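Side-chain contacts in 16 kDa beta-galactoside-binding lectin (Gallus gallus, PDB 1QMJ), which binds beta-galactosides as a homodimeric galectin and may take part in regulating differentiation: residues A[16-21]-A[116-121]; A[84-89]-A[122-127]; A[1-6]-A[127-132]. All coordinates share one frame; numbering follows the deposited sequence.

Contact 1: residues A[16-21]-A[116-121]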
ATOM      1  N   VAL A  16       4.825  -3.079  10.364  1.00 35.92           N
ATOM      2  CA  VAL A  16       4.492  -2.310   9.155  1.00 35.03           C
ATOM      3  C   VAL A  16       5.621  -1.323   8.902  1.00 33.33           C
ATOM      4  O   VAL A  16       5.889  -0.436   9.719  1.00 35.14           O
ATOM      5  CB  VAL A  16       3.182  -1.538   9.343  1.00 34.74           C
ATOM      6  CG1 VAL A  16       2.878  -0.593   8.177  1.00 34.76           C
ATOM      7  CG2 VAL A  16       1.959  -2.446   9.468  1.00 35.66           C
ATOM      8  N   LYS A  17       6.269  -1.494   7.780  1.00 29.60           N
ATOM      9  CA  LYS A  17       7.396  -0.637   7.410  1.00 29.13           C
ATOM     10  C   LYS A  17       7.064   0.251   6.223  1.00 28.20           C
ATOM     11  O   LYS A  17       6.650  -0.229   5.160  1.00 28.24           O
ATOM     12  CB  LYS A  17       8.603  -1.481   7.019  1.00 27.99           C
ATOM     13  CG  LYS A  17       9.116  -2.373   8.145  1.00 35.71           C
ATOM     14  CD  LYS A  17      10.394  -3.111   7.757  1.00 42.82           C
ATOM     15  CE  LYS A  17      11.115  -3.740   8.946  1.00 47.18           C
ATOM     16  NZ  LYS A  17      12.544  -3.965   8.689  1.00 51.13           N
ATOM     17  N   VAL A  18       7.263   1.527   6.448  1.00 26.18           N
ATOM     18  CA  VAL A  18       7.045   2.548   5.431  1.00 24.09           C
ATOM     19  C   VAL A  18       8.383   3.184   5.084  1.00 27.38           C
ATOM     20  O   VAL A  18       9.021   3.826   5.928  1.00 28.34           O
ATOM     21  CB  VAL A  18       6.098   3.640   5.935  1.00 22.52           C
ATOM     22  CG1 VAL A  18       5.904   4.769   4.916  1.00 24.35           C
ATOM     23  CG2 VAL A  18       4.695   3.123   6.253  1.00 20.30           C
ATOM     24  N   LYS A  19       8.776   2.983   3.851  1.00 28.07           N
ATOM     25  CA  LYS A  19      10.027   3.531   3.323  1.00 26.30           C
ATOM     26  C   LYS A  19       9.697   4.667   2.370  1.00 27.15           C
ATOM     27  O   LYS A  19       8.737   4.591   1.596  1.00 26.58           O
ATOM     28  CB  LYS A  19      10.810   2.457   2.566  1.00 31.75           C
ATOM     29  CG  LYS A  19      10.972   1.155   3.347  1.00 40.14           C
ATOM     30  CD  LYS A  19      11.796   0.111   2.589  1.00 47.59           C
ATOM     31  CE  LYS A  19      13.293   0.439   2.551  1.00 49.28           C
ATOM     32  NZ  LYS A  19      13.615   1.566   1.663  1.00 52.82           N
ATOM     33  N   GLY A  20      10.492   5.707   2.438  1.00 26.12           N
ATOM     34  CA  GLY A  20      10.291   6.875   1.581  1.00 25.61           C
ATOM     35  C   GLY A  20      11.410   7.885   1.768  1.00 26.28           C
ATOM     36  O   GLY A  20      12.434   7.600   2.404  1.00 24.94           O
ATOM     37  N   LYS A  21      11.168   9.039   1.198  1.00 28.16           N
ATOM     38  CA  LYS A  21      12.106  10.149   1.244  1.00 32.09           C
ATOM     39  C   LYS A  21      11.389  11.435   1.629  1.00 31.27           C
ATOM     40  O   LYS A  21      10.341  11.779   1.063  1.00 32.80           O
ATOM     41  CB  LYS A  21      12.749  10.343  -0.135  1.00 38.32           C
ATOM     42  CG  LYS A  21      13.732  11.516  -0.181  1.00 44.07           C
ATOM     43  CD  LYS A  21      13.582  12.375  -1.438  1.00 48.03           C
ATOM     44  CE  LYS A  21      14.491  13.606  -1.432  1.00 50.65           C
ATOM     45  NZ  LYS A  21      15.919  13.265  -1.373  1.00 55.45           N
ATOM     46  N   GLN A 116      -6.469  -1.447  10.387  1.00 24.76           N
ATOM     47  CA  GLN A 116      -7.092  -1.710   9.103  1.00 25.94           C
ATOM     48  C   GLN A 116      -6.912  -0.539   8.156  1.00 23.09           C
ATOM     49  O   GLN A 116      -7.270  -0.621   6.983  1.00 23.32           O
ATOM     50  CB  GLN A 116      -8.581  -1.961   9.291  1.00 32.16           C
ATOM     51  CG  GLN A 116      -8.901  -3.010  10.326  1.00 41.31           C
ATOM     52  CD  GLN A 116     -10.390  -3.186  10.517  1.00 43.64           C
ATOM     53  OE1 GLN A 116     -11.071  -2.295  11.025  1.00 44.82           O
ATOM     54  NE2 GLN A 116     -10.908  -4.332  10.097  1.00 47.84           N
ATOM     55  N   TYR A 117      -6.339   0.544   8.667  1.00 20.57           N
ATOM     56  CA  TYR A 117      -6.155   1.755   7.885  1.00 20.91           C
ATOM     57  C   TYR A 117      -4.759   2.331   8.088  1.00 21.92           C
ATOM     58  O   TYR A 117      -4.258   2.367   9.212  1.00 22.75           O
ATOM     59  CB  TYR A 117      -7.219   2.772   8.323  1.00 21.45           C
ATOM     60  CG  TYR A 117      -7.121   4.150   7.704  1.00 19.17           C
ATOM     61  CD1 TYR A 117      -6.334   5.149   8.292  1.00 19.14           C
ATOM     62  CD2 TYR A 117      -7.845   4.468   6.557  1.00 18.15           C
ATOM     63  CE1 TYR A 117      -6.275   6.430   7.746  1.00 18.47           C
ATOM     64  CE2 TYR A 117      -7.793   5.743   6.001  1.00 18.71           C
ATOM     65  CZ  TYR A 117      -7.010   6.717   6.599  1.00 18.98           C
ATOM     66  OH  TYR A 117      -6.959   7.976   6.041  1.00 20.70           O
ATOM     67  N   LEU A 118      -4.152   2.784   6.995  1.00 20.98           N
ATOM     68  CA  LEU A 118      -2.822   3.389   7.007  1.00 19.01           C
ATOM     69  C   LEU A 118      -2.852   4.487   5.961  1.00 18.70           C
ATOM     70  O   LEU A 118      -3.362   4.282   4.868  1.00 20.39           O
ATOM     71  CB  LEU A 118      -1.747   2.349   6.639  1.00 21.09           C
ATOM     72  CG  LEU A 118      -0.279   2.780   6.436  1.00 25.97           C
ATOM     73  CD1 LEU A 118       0.318   3.331   7.713  1.00 27.70           C
ATOM     74  CD2 LEU A 118       0.552   1.600   5.975  1.00 27.74           C
ATOM     75  N   ALA A 119      -2.357   5.667   6.302  1.00 19.08           N
ATOM     76  CA  ALA A 119      -2.313   6.767   5.352  1.00 18.05           C
ATOM     77  C   ALA A 119      -1.055   7.586   5.571  1.00 19.33           C
ATOM     78  O   ALA A 119      -0.642   7.811   6.708  1.00 19.11           O
ATOM     79  CB  ALA A 119      -3.538   7.641   5.493  1.00 21.04           C
ATOM     80  N   VAL A 120      -0.407   7.976   4.482  1.00 21.76           N
ATOM     81  CA  VAL A 120       0.805   8.788   4.554  1.00 24.22           C
ATOM     82  C   VAL A 120       0.460  10.112   3.899  1.00 27.95           C
ATOM     83  O   VAL A 120      -0.065  10.128   2.789  1.00 30.85           O
ATOM     84  CB  VAL A 120       1.989   8.138   3.794  1.00 24.30           C
ATOM     85  CG1 VAL A 120       3.208   9.045   3.859  1.00 22.39           C
ATOM     86  CG2 VAL A 120       2.320   6.765   4.386  1.00 20.69           C
ATOM     87  N   GLU A 121       0.712  11.215   4.597  1.00 30.17           N
ATOM     88  CA  GLU A 121       0.418  12.541   4.060  1.00 31.69           C
ATOM     89  C   GLU A 121       1.557  13.532   4.294  1.00 29.91           C
ATOM     90  O   GLU A 121       2.509  13.256   5.033  1.00 27.89           O
ATOM     91  CB  GLU A 121      -0.900  13.082   4.637  1.00 34.33           C
ATOM     92  CG  GLU A 121      -0.925  13.214   6.150  1.00 44.79           C
ATOM     93  CD  GLU A 121      -2.275  13.678   6.684  1.00 52.66           C
ATOM     94  OE1 GLU A 121      -3.303  13.041   6.355  1.00 56.22           O
ATOM     95  OE2 GLU A 121      -2.305  14.672   7.444  1.00 55.77           O
TER

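Contact 2: residues A[84-89]-A[122-127]. With BME (beta-mercaptoethanol), chain C; BME (beta-mercaptoethanol), chain D.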
ATOM      1  N   VAL A  84      14.259   7.728   4.799  1.00 37.43           N
ATOM      2  CA  VAL A  84      14.052   6.958   6.027  1.00 32.59           C
ATOM      3  C   VAL A  84      12.986   5.875   5.868  1.00 30.39           C
ATOM      4  O   VAL A  84      12.131   5.953   4.967  1.00 30.28           O
ATOM      5  CB  VAL A  84      13.597   7.896   7.151  1.00 30.91           C
ATOM      6  CG1 VAL A  84      12.229   8.532   6.885  1.00 26.28           C
ATOM      7  CG2 VAL A  84      13.469   7.196   8.503  1.00 29.67           C
ATOM      8  N   GLU A  85      13.123   4.918   6.784  1.00 29.52           N
ATOM      9  CA  GLU A  85      12.235   3.755   6.930  1.00 30.37           C
ATOM     10  C   GLU A  85      11.621   3.807   8.328  1.00 29.30           C
ATOM     11  O   GLU A  85      12.339   3.818   9.342  1.00 30.16           O
ATOM     12  CB  GLU A  85      13.013   2.439   6.767  1.00 33.27           C
ATOM     13  CG  GLU A  85      12.107   1.202   6.889  1.00 42.45           C
ATOM     14  CD  GLU A  85      12.814  -0.115   6.546  1.00 46.59           C
ATOM     15  OE1 GLU A  85      13.990  -0.360   7.016  1.00 51.59           O
ATOM     16  OE2 GLU A  85      12.232  -0.983   5.785  1.00 49.10           O
ATOM     17  N   ILE A  86      10.314   3.842   8.348  1.00 27.67           N
ATOM     18  CA  ILE A  86       9.543   3.915   9.592  1.00 26.20           C
ATOM     19  C   ILE A  86       8.841   2.578   9.851  1.00 28.42           C
ATOM     20  O   ILE A  86       8.057   2.095   9.028  1.00 28.10           O
ATOM     21  CB  ILE A  86       8.511   5.037   9.463  1.00 26.42           C
ATOM     22  CG1 ILE A  86       9.162   6.406   9.229  1.00 24.63           C
ATOM     23  CG2 ILE A  86       7.634   5.193  10.705  1.00 26.22           C
ATOM     24  CD1 ILE A  86       8.229   7.414   8.556  1.00 30.71           C
ATOM     25  N   CYS A  87       9.150   2.010  11.005  1.00 28.43           N
ATOM     26  CA  CYS A  87       8.583   0.718  11.433  1.00 28.94           C
ATOM     27  C   CYS A  87       7.576   0.938  12.559  1.00 27.05           C
ATOM     28  O   CYS A  87       7.881   1.579  13.577  1.00 25.34           O
ATOM     29  CB  CYS A  87       9.697  -0.202  11.920  1.00 31.39           C
ATOM     30  SG  CYS A  87      10.876  -0.675  10.564  1.00 42.27           S
ATOM     31  N   ILE A  88       6.397   0.390  12.338  1.00 26.27           N
ATOM     32  CA  ILE A  88       5.284   0.505  13.280  1.00 24.97           C
ATOM     33  C   ILE A  88       4.748  -0.868  13.698  1.00 26.63           C
ATOM     34  O   ILE A  88       4.501  -1.743  12.858  1.00 27.60           O
ATOM     35  CB  ILE A  88       4.142   1.286  12.627  1.00 23.67           C
ATOM     36  CG1 ILE A  88       4.521   2.735  12.308  1.00 23.33           C
ATOM     37  CG2 ILE A  88       2.891   1.361  13.505  1.00 22.56           C
ATOM     38  CD1 ILE A  88       3.555   3.406  11.331  1.00 24.33           C
ATOM     39  N   SER A  89       4.594  -0.986  14.995  1.00 26.35           N
ATOM     40  CA  SER A  89       4.062  -2.182  15.660  1.00 28.02           C
ATOM     41  C   SER A  89       3.293  -1.706  16.884  1.00 28.60           C
ATOM     42  O   SER A  89       3.410  -0.546  17.300  1.00 29.43           O
ATOM     43  CB  SER A  89       5.200  -3.127  16.071  1.00 26.13           C
ATOM     44  OG  SER A  89       6.132  -2.449  16.895  1.00 33.74           O
ATOM     45  N   GLY A 122       1.459  14.683   3.641  1.00 27.13           N
ATOM     46  CA  GLY A 122       2.481  15.698   3.781  1.00 30.25           C
ATOM     47  C   GLY A 122       3.622  15.561   2.791  1.00 32.82           C
ATOM     48  O   GLY A 122       3.497  14.935   1.730  1.00 34.19           O
ATOM     49  N   ASP A 123       4.754  16.144   3.157  1.00 34.53           N
ATOM     50  CA  ASP A 123       5.936  16.146   2.314  1.00 32.63           C
ATOM     51  C   ASP A 123       6.812  14.919   2.483  1.00 32.88           C
ATOM     52  O   ASP A 123       7.963  15.013   2.925  1.00 31.19           O
ATOM     53  CB  ASP A 123       6.732  17.421   2.567  1.00 35.36           C
ATOM     54  CG  ASP A 123       5.886  18.667   2.399  1.00 37.69           C
ATOM     55  OD1 ASP A 123       5.266  18.824   1.327  1.00 40.62           O
ATOM     56  OD2 ASP A 123       5.814  19.472   3.347  1.00 38.72           O
ATOM     57  N   PHE A 124       6.256  13.768   2.118  1.00 32.42           N
ATOM     58  CA  PHE A 124       6.964  12.498   2.194  1.00 30.34           C
ATOM     59  C   PHE A 124       6.680  11.766   0.892  1.00 30.15           C
ATOM     60  O   PHE A 124       5.559  11.808   0.376  1.00 29.68           O
ATOM     61  CB  PHE A 124       6.463  11.670   3.385  1.00 25.03           C
ATOM     62  CG  PHE A 124       7.325  10.473   3.715  1.00 23.12           C
ATOM     63  CD1 PHE A 124       8.591  10.636   4.265  1.00 21.43           C
ATOM     64  CD2 PHE A 124       6.851   9.180   3.513  1.00 24.48           C
ATOM     65  CE1 PHE A 124       9.372   9.539   4.614  1.00 19.68           C
ATOM     66  CE2 PHE A 124       7.629   8.071   3.861  1.00 23.98           C
ATOM     67  CZ  PHE A 124       8.890   8.256   4.414  1.00 22.96           C
ATOM     68  N   LYS A 125       7.710  11.153   0.328  1.00 31.22           N
ATOM     69  CA  LYS A 125       7.562  10.401  -0.904  1.00 31.34           C
ATOM     70  C   LYS A 125       7.720   8.914  -0.574  1.00 28.48           C
ATOM     71  O   LYS A 125       8.806   8.455  -0.224  1.00 25.52           O
ATOM     72  CB  LYS A 125       8.611  10.839  -1.930  1.00 33.82           C
ATOM     73  CG  LYS A 125       8.413  10.241  -3.304  1.00 38.67           C
ATOM     74  CD  LYS A 125       9.669  10.374  -4.153  1.00 46.20           C
ATOM     75  CE  LYS A 125      10.816   9.526  -3.606  1.00 48.21           C
ATOM     76  NZ  LYS A 125      10.513   8.060  -3.609  1.00 48.19           N
ATOM     77  N   VAL A 126       6.608   8.188  -0.613  1.00 28.14           N
ATOM     78  CA  VAL A 126       6.599   6.762  -0.323  1.00 28.74           C
ATOM     79  C   VAL A 126       7.290   5.997  -1.455  1.00 28.71           C
ATOM     80  O   VAL A 126       7.077   6.269  -2.643  1.00 27.85           O
ATOM     81  CB  VAL A 126       5.152   6.229  -0.148  1.00 29.18           C
ATOM     82  CG1 VAL A 126       5.165   4.764   0.280  1.00 29.34           C
ATOM     83  CG2 VAL A 126       4.404   7.067   0.868  1.00 29.17           C
ATOM     84  N   LYS A 127       8.122   5.046  -1.072  1.00 26.77           N
ATOM     85  CA  LYS A 127       8.849   4.236  -2.026  1.00 28.93           C
ATOM     86  C   LYS A 127       8.454   2.773  -1.863  1.00 25.57           C
ATOM     87  O   LYS A 127       8.512   2.006  -2.816  1.00 24.25           O
ATOM     88  CB  LYS A 127      10.356   4.399  -1.799  1.00 31.46           C
ATOM     89  CG  LYS A 127      11.137   4.809  -3.034  1.00 41.01           C
ATOM     90  CD  LYS A 127      11.198   3.695  -4.067  1.00 47.12           C
ATOM     91  CE  LYS A 127      12.050   4.100  -5.264  1.00 52.33           C
ATOM     92  NZ  LYS A 127      11.522   5.330  -5.930  1.00 56.18           N
TER
HETATM   93  C1  BME C 500      13.909   1.332  11.696  1.00 59.26           C
HETATM   94  C2  BME C 500      13.768   0.086  10.819  1.00 54.15           C
HETATM   95  O1  BME C 500      14.204   2.441  10.879  1.00 63.14           O
HETATM   96  S2  BME C 500      12.568  -1.080  11.519  1.00 53.57           S
HETATM   97  C1  BME D 503       9.470  -4.377  14.768  1.00 71.94           C
HETATM   98  C2  BME D 503       9.792  -3.342  13.672  1.00 67.42           C
HETATM   99  O1  BME D 503       8.340  -3.955  15.511  1.00 74.90           O
HETATM  100  S2  BME D 503       8.266  -2.696  12.922  1.00 62.44           S

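Contact 3: residues A[1-6]-A[127-132]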
ATOM      1  N   GLN A   1       4.151  12.282  -2.023  1.00 64.92           N
ATOM      2  CA  GLN A   1       3.248  11.098  -2.098  1.00 62.07           C
ATOM      3  C   GLN A   1       2.243  11.205  -0.975  1.00 61.14           C
ATOM      4  O   GLN A   1       2.508  11.847   0.046  1.00 63.61           O
ATOM      5  CB  GLN A   1       4.044   9.805  -1.924  1.00 62.41           C
ATOM      6  CG  GLN A   1       4.817   9.362  -3.148  1.00 66.74           C
ATOM      7  CD  GLN A   1       3.990   8.495  -4.068  1.00 70.10           C
ATOM      8  OE1 GLN A   1       2.773   8.658  -4.162  1.00 76.43           O
ATOM      9  NE2 GLN A   1       4.639   7.557  -4.741  1.00 72.01           N
ATOM     10  N   GLY A   2       1.124  10.582  -1.144  1.00 57.24           N
ATOM     11  CA  GLY A   2       0.113  10.595  -0.077  1.00 53.74           C
ATOM     12  C   GLY A   2      -0.992   9.595  -0.405  1.00 50.74           C
ATOM     13  O   GLY A   2      -2.076   9.963  -0.881  1.00 53.82           O
ATOM     14  N   LEU A   3      -0.696   8.338  -0.139  1.00 43.53           N
ATOM     15  CA  LEU A   3      -1.645   7.256  -0.414  1.00 37.32           C
ATOM     16  C   LEU A   3      -2.321   6.759   0.868  1.00 32.76           C
ATOM     17  O   LEU A   3      -1.888   7.059   1.992  1.00 30.90           O
ATOM     18  CB  LEU A   3      -0.944   6.060  -1.087  1.00 38.49           C
ATOM     19  CG  LEU A   3       0.395   5.661  -0.458  1.00 40.84           C
ATOM     20  CD1 LEU A   3       0.235   4.820   0.812  1.00 40.86           C
ATOM     21  CD2 LEU A   3       1.262   4.825  -1.408  1.00 43.62           C
ATOM     22  N   VAL A   4      -3.375   6.011   0.633  1.00 28.06           N
ATOM     23  CA  VAL A   4      -4.188   5.407   1.686  1.00 25.51           C
ATOM     24  C   VAL A   4      -4.324   3.913   1.419  1.00 26.09           C
ATOM     25  O   VAL A   4      -4.598   3.491   0.285  1.00 27.53           O
ATOM     26  CB  VAL A   4      -5.586   6.036   1.705  1.00 24.46           C
ATOM     27  CG1 VAL A   4      -6.494   5.440   2.784  1.00 21.32           C
ATOM     28  CG2 VAL A   4      -5.567   7.542   1.968  1.00 20.95           C
ATOM     29  N   VAL A   5      -4.123   3.154   2.474  1.00 25.75           N
ATOM     30  CA  VAL A   5      -4.219   1.690   2.425  1.00 23.89           C
ATOM     31  C   VAL A   5      -5.302   1.215   3.390  1.00 24.24           C
ATOM     32  O   VAL A   5      -5.300   1.575   4.576  1.00 26.45           O
ATOM     33  CB  VAL A   5      -2.885   1.051   2.824  1.00 23.44           C
ATOM     34  CG1 VAL A   5      -2.799  -0.429   2.444  1.00 20.99           C
ATOM     35  CG2 VAL A   5      -1.675   1.719   2.168  1.00 18.42           C
ATOM     36  N   THR A   6      -6.238   0.475   2.843  1.00 25.79           N
ATOM     37  CA  THR A   6      -7.363  -0.058   3.621  1.00 26.30           C
ATOM     38  C   THR A   6      -7.457  -1.574   3.416  1.00 26.97           C
ATOM     39  O   THR A   6      -6.675  -2.166   2.660  1.00 24.11           O
ATOM     40  CB  THR A   6      -8.673   0.609   3.179  1.00 25.62           C
ATOM     41  OG1 THR A   6      -8.792   0.571   1.764  1.00 26.33           O
ATOM     42  CG2 THR A   6      -8.764   2.078   3.603  1.00 25.27           C
ATOM     43  N   LYS A 127       8.122   5.046  -1.072  1.00 26.77           N
ATOM     44  CA  LYS A 127       8.849   4.236  -2.026  1.00 28.93           C
ATOM     45  C   LYS A 127       8.454   2.773  -1.863  1.00 25.57           C
ATOM     46  O   LYS A 127       8.512   2.006  -2.816  1.00 24.25           O
ATOM     47  CB  LYS A 127      10.356   4.399  -1.799  1.00 31.46           C
ATOM     48  CG  LYS A 127      11.137   4.809  -3.034  1.00 41.01           C
ATOM     49  CD  LYS A 127      11.198   3.695  -4.067  1.00 47.12           C
ATOM     50  CE  LYS A 127      12.050   4.100  -5.264  1.00 52.33           C
ATOM     51  NZ  LYS A 127      11.522   5.330  -5.930  1.00 56.18           N
ATOM     52  N   ALA A 128       8.036   2.394  -0.660  1.00 22.93           N
ATOM     53  CA  ALA A 128       7.651   1.015  -0.395  1.00 23.68           C
ATOM     54  C   ALA A 128       6.946   0.846   0.943  1.00 26.08           C
ATOM     55  O   ALA A 128       7.204   1.599   1.885  1.00 26.99           O
ATOM     56  CB  ALA A 128       8.890   0.128  -0.433  1.00 26.52           C
ATOM     57  N   ILE A 129       6.038  -0.128   1.004  1.00 25.57           N
ATOM     58  CA  ILE A 129       5.294  -0.474   2.216  1.00 25.71           C
ATOM     59  C   ILE A 129       5.464  -1.985   2.367  1.00 28.13           C
ATOM     60  O   ILE A 129       5.107  -2.746   1.465  1.00 26.97           O
ATOM     61  CB  ILE A 129       3.784  -0.127   2.116  1.00 26.43           C
ATOM     62  CG1 ILE A 129       3.613   1.386   1.945  1.00 28.83           C
ATOM     63  CG2 ILE A 129       3.039  -0.625   3.358  1.00 24.17           C
ATOM     64  CD1 ILE A 129       2.310   1.943   2.480  1.00 33.04           C
ATOM     65  N   LYS A 130       6.059  -2.407   3.478  1.00 28.66           N
ATOM     66  CA  LYS A 130       6.309  -3.822   3.732  1.00 30.44           C
ATOM     67  C   LYS A 130       5.559  -4.323   4.954  1.00 29.12           C
ATOM     68  O   LYS A 130       5.335  -3.571   5.900  1.00 29.62           O
ATOM     69  CB  LYS A 130       7.805  -4.062   3.947  1.00 32.31           C
ATOM     70  CG  LYS A 130       8.698  -3.621   2.803  1.00 40.44           C
ATOM     71  CD  LYS A 130      10.156  -3.888   3.143  1.00 46.57           C
ATOM     72  CE  LYS A 130      11.097  -3.401   2.052  1.00 48.66           C
ATOM     73  NZ  LYS A 130      12.523  -3.633   2.433  1.00 52.01           N
ATOM     74  N   PHE A 131       5.211  -5.605   4.948  1.00 28.38           N
ATOM     75  CA  PHE A 131       4.502  -6.223   6.061  1.00 31.96           C
ATOM     76  C   PHE A 131       5.341  -7.387   6.587  1.00 35.93           C
ATOM     77  O   PHE A 131       5.927  -8.147   5.810  1.00 37.26           O
ATOM     78  CB  PHE A 131       3.116  -6.695   5.616  1.00 32.08           C
ATOM     79  CG  PHE A 131       2.310  -5.625   4.930  1.00 32.89           C
ATOM     80  CD1 PHE A 131       1.570  -4.709   5.674  1.00 30.30           C
ATOM     81  CD2 PHE A 131       2.336  -5.497   3.540  1.00 32.07           C
ATOM     82  CE1 PHE A 131       0.870  -3.678   5.046  1.00 28.23           C
ATOM     83  CE2 PHE A 131       1.642  -4.473   2.903  1.00 30.13           C
ATOM     84  CZ  PHE A 131       0.907  -3.559   3.661  1.00 29.58           C
ATOM     85  N   SER A 132       5.453  -7.481   7.908  1.00 41.50           N
ATOM     86  CA  SER A 132       6.235  -8.528   8.554  1.00 44.91           C
ATOM     87  C   SER A 132       5.515  -9.043   9.799  1.00 46.21           C
ATOM     88  O   SER A 132       6.166  -9.685  10.647  1.00 48.42           O
ATOM     89  CB  SER A 132       7.613  -7.980   8.931  1.00 46.39           C
ATOM     90  OG  SER A 132       8.214  -7.327   7.824  1.00 52.49           O
ATOM     91  OXT SER A 132       4.291  -8.813   9.906  1.00 49.84           O
TER

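Contact 1: residues A[16-21]-A[116-121]
Strand 16-21 and strand 117-121 run nearly parallel, 16° apart with their axes 10.4 Å from each other at the closest point, and Val16 lies over Leu118 while Val18 lies over Val120. A separation of this size is that of two layers rather than of neighbours in one sheet, and it marks the face-to-face packing of the galectin beta-sandwich. Strand 16-21 lies inside one sheet, between strands 83-90 and 124-131, and strand 117-121 lies in the other, between 4-6 and 29-33. Gln116 and Tyr117 form a classic beta bulge.

Because side chains alternate along a strand, Val16, Val18, Leu118 and Val120 all turn inward, and their buried methyls make the contact. Leu118 has its CG anti to the backbone N (chi1 173°), which carries the isobutyl group toward the facing sheet. There its CD2 branch lies 3.9 Å from CG1 of Val16 and, more loosely, 4.4 Å from CG2 of Val18, so that one methyl serves two valines. The side chains of Val16 and Leu118 pass alongside each other in opposite senses. Leu118 also touches Ile129, and Val18 touches Phe124, which extends the apolar layer along strand 124-131. Val18 and Val120 also lie side by side, pointing contrary ways, and the methyls that meet are CG1 of Val18 and CG2 of Val120, 4.1 Å apart.

Contact 2: residues A[84-89]-A[122-127]
The ring of Phe124 receives CG1 of Val84 at its edge, near the ring plane, with CE1 the nearest ring atom at 3.8 Å. Val84 carries this methyl between its backbone N and carbonyl carbon (chi1 65°), and the two side chains cross at about a right angle. CD1 of Ile86 comes to the same end of the ring from an oblique direction, 4.3 Å from CZ. The far end of the ring is thus met by two aliphatic side chains from one strand.

Strands 83-90 and 124-131 belong to the same antiparallel sheet of the galectin beta-sandwich but are not neighbours in it; strand 16-22 runs between them, and Phe124 reaches past it on the interior side. From the opposite sheet Phe29 stacks on Phe124 and also touches Ile86. Before Phe124 the chain makes an inverse gamma turn centred on Asp123, whose OD2 accepts a hydrogen bond from the backbone N of Lys27.

On the outward side of strand 84-89, Cys87 SG is joined by a 2.0 Å disulfide to S2 of a beta-mercaptoethanol, probably from the crystallisation liquor. The hydroxyl O1 of this adduct donates a hydrogen bond to Glu85 O at 2.8 Å.

Contact 3: residues A[1-6]-A[127-132]
Ile129 sets its CD1 methyl against two side chains of the N-terminal segment, those of Leu3, whose CD1 lies 3.9 Å from it, and Val5. All three residues are buried between the two layers of the galectin beta-sandwich: strand 4-6 lies beside 117-122 in one sheet, and 127-131 forms the margin of the other within this chain. The two approaches differ. Leu3 runs alongside Ile129 in the contrary sense, whereas Val5 and Ile129 meet end-on, tip to tip. In Ile129 the CG1 branch stands anti to the carbonyl carbon (chi1 -63°), and the near-extended second torsion, -152°, carries CD1 on toward the facing layer.

Just before the isoleucine, Lys127 and Ala128 sit together opposite Lys19 in a classic beta bulge. Both segments also lie at the dimer interface, where residues 4-6 and 128-130 pair antiparallel with the second subunit, so that each sheet continues into it. Leu3 packs on Phe131 of that subunit, as Phe131 does on its Leu3. Within the chain, the first torsion of Val5 (chi1 -165°) leaves CG2 anti to the carbonyl carbon and turned toward Ile129, with 4.0 Å between Val5 CG2 and Ile129 CD1.

How the contacts relate
From the N terminus the chain enters with segment 1-6, the first half of contact 3, whose partner 127-132 lies at the C terminus, so this contact closes a loop of almost the whole chain. Contacts 1 and 2 nest inside it, closing loops with 94 and 32 residues between their segments. They cross each other, since 16-21 comes first, then 84-89, then 116-121 and finally 122-127. Contacts 1 and 3 join the two sheets, while contact 2 stays within one, bridging over strand 16-22. Strands 117-122 and 124-131 follow one another in the chain but belong to different layers. Backbone hydrogen bonds pairing Leu118 with Val5 and Val18 with Ile86 link contact 1 with both others.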